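Local coordinates for amidohydrolase (Thermotoga maritima, PDB 3OOQ), which probably acts as a hydrolase of the TIM-barrel amidohydrolase family, possibly with allantoinase activity, at residues G31-V36 with K357-V362. Sequence-based numbering, arbitrary orientation.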
# COMPACT_ATOMS: atom_id res chain seq x y z
N GLY F 31 -56.56 19.26 -8.82
CA GLY F 31 -55.37 18.95 -8.04
C GLY F 31 -55.05 19.92 -6.91
O GLY F 31 -53.94 19.90 -6.38
N LYS F 32 -56.03 20.76 -6.55
CA LYS F 32 -55.85 21.81 -5.54
C LYS F 32 -56.98 21.85 -4.54
O LYS F 32 -58.07 21.39 -4.82
CB LYS F 32 -55.67 23.17 -6.21
CG LYS F 32 -54.29 23.31 -6.84
CD LYS F 32 -54.16 24.48 -7.78
CE LYS F 32 -52.98 24.20 -8.74
NZ LYS F 32 -52.06 25.37 -8.88
N VAL F 33 -56.70 22.36 -3.35
CA VAL F 33 -57.74 22.59 -2.38
C VAL F 33 -58.56 23.77 -2.90
O VAL F 33 -58.02 24.86 -3.09
CB VAL F 33 -57.17 22.91 -0.97
CG1 VAL F 33 -58.29 23.21 0.02
CG2 VAL F 33 -56.33 21.75 -0.46
N GLU F 34 -59.83 23.53 -3.20
CA GLU F 34 -60.73 24.60 -3.66
C GLU F 34 -61.42 25.31 -2.49
O GLU F 34 -61.45 26.54 -2.45
CB GLU F 34 -61.77 24.05 -4.66
CG GLU F 34 -62.48 25.18 -5.46
CD GLU F 34 -63.75 24.73 -6.21
OE1 GLU F 34 -63.74 23.67 -6.88
OE2 GLU F 34 -64.76 25.47 -6.15
N LYS F 35 -61.98 24.54 -1.56
CA LYS F 35 -62.74 25.10 -0.43
C LYS F 35 -62.45 24.33 0.84
O LYS F 35 -62.27 23.11 0.80
CB LYS F 35 -64.26 25.05 -0.70
CG LYS F 35 -64.80 26.11 -1.64
CD LYS F 35 -66.33 25.98 -1.78
CE LYS F 35 -66.83 26.55 -3.11
NZ LYS F 35 -68.31 26.65 -3.13
N VAL F 36 -62.43 25.04 1.96
CA VAL F 36 -62.21 24.46 3.28
C VAL F 36 -63.23 25.04 4.26
O VAL F 36 -63.36 26.26 4.39
CB VAL F 36 -60.80 24.79 3.82
CG1 VAL F 36 -60.61 24.29 5.25
CG2 VAL F 36 -59.72 24.21 2.90
N LYS F 357 -53.89 25.88 -2.31
CA LYS F 357 -52.70 25.01 -2.13
C LYS F 357 -52.88 23.69 -2.89
O LYS F 357 -54.02 23.29 -3.19
CB LYS F 357 -52.41 24.71 -0.65
CG LYS F 357 -52.07 25.89 0.31
CD LYS F 357 -51.93 27.25 -0.35
CE LYS F 357 -51.19 28.21 0.56
NZ LYS F 357 -51.88 29.56 0.62
N ASP F 358 -51.78 23.03 -3.20
CA ASP F 358 -51.80 21.66 -3.73
C ASP F 358 -52.56 20.71 -2.80
O ASP F 358 -52.40 20.76 -1.58
CB ASP F 358 -50.36 21.14 -3.93
CG ASP F 358 -49.57 21.90 -5.01
OD1 ASP F 358 -50.11 22.82 -5.65
OD2 ASP F 358 -48.38 21.55 -5.23
N ALA F 359 -53.36 19.81 -3.38
CA ALA F 359 -54.18 18.88 -2.60
C ALA F 359 -53.36 17.65 -2.21
O ALA F 359 -53.59 16.52 -2.69
CB ALA F 359 -55.43 18.50 -3.35
N ASP F 360 -52.38 17.90 -1.35
CA ASP F 360 -51.56 16.84 -0.78
C ASP F 360 -52.14 16.63 0.60
O ASP F 360 -51.95 17.45 1.51
CB ASP F 360 -50.10 17.28 -0.72
CG ASP F 360 -49.54 17.64 -2.09
OD1 ASP F 360 -50.22 17.40 -3.12
OD2 ASP F 360 -48.40 18.17 -2.13
N LEU F 361 -52.91 15.55 0.73
CA LEU F 361 -53.75 15.32 1.90
C LEU F 361 -53.60 13.90 2.42
O LEU F 361 -53.46 12.94 1.65
CB LEU F 361 -55.23 15.59 1.55
CG LEU F 361 -55.55 17.03 1.08
CD1 LEU F 361 -56.95 17.14 0.46
CD2 LEU F 361 -55.38 18.04 2.21
N VAL F 362 -53.61 13.77 3.74
CA VAL F 362 -53.46 12.44 4.34
C VAL F 362 -54.63 12.19 5.27
O VAL F 362 -54.92 13.01 6.14
CB VAL F 362 -52.14 12.33 5.14
CG1 VAL F 362 -51.98 10.92 5.71
CG2 VAL F 362 -50.94 12.68 4.24
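Lys-32 and Asp-358 face each other as the non-hydrogen-bonded pair of a single antiparallel beta bridge, their CA atoms 4.4 Å apart. The two bonds that close the bridge come from their neighbours. Val-33 N donates a hydrogen bond to Lys-357 O (2.8 Å), nearly in line with the carbonyl bond (C=O...N 169°). Ala-359 N donates another to Gly-31 O (3.1 Å), from above the carbonyl plane, although its N-H points fairly straight at the oxygen (166°).

The close-packed side is that of Val-33 and Ala-359. Val-33 CG2, anti to its carbonyl carbon, passes 3.9 Å from Lys-357 O and 4.4 Å from Ala-359 CB, while Ala-359 CB sits 3.7 Å from Gly-31 O. Val-26 and Val-28 of strand 24-29 continue this apolar layer. An inverse gamma turn centred on Ala-359, closed by a weak hydrogen bond from Asp-360 N to Asp-358 O, precedes strand 361-364.

The Lys-32 side chain is looser and exposed, whereas Asp-358 is buried. Lys-32 CB lies 3.4 Å from Lys-357 O, but Lys-32 NZ stops 4.6 Å from Asp-358 OD1, too far for a salt bridge.

The bridge joins edge strand 32-37 of the N-terminal sheet to the lead-in of strand 361-364, consistent with the small beta-sandwich domain amidohydrolases build from both chain ends. Backbone bonds beside a small apolar patch hold it; attraction to Lys-32 is probably weak, since Asp-358 OD2 already salt-bridges Lys-133 and Arg-349.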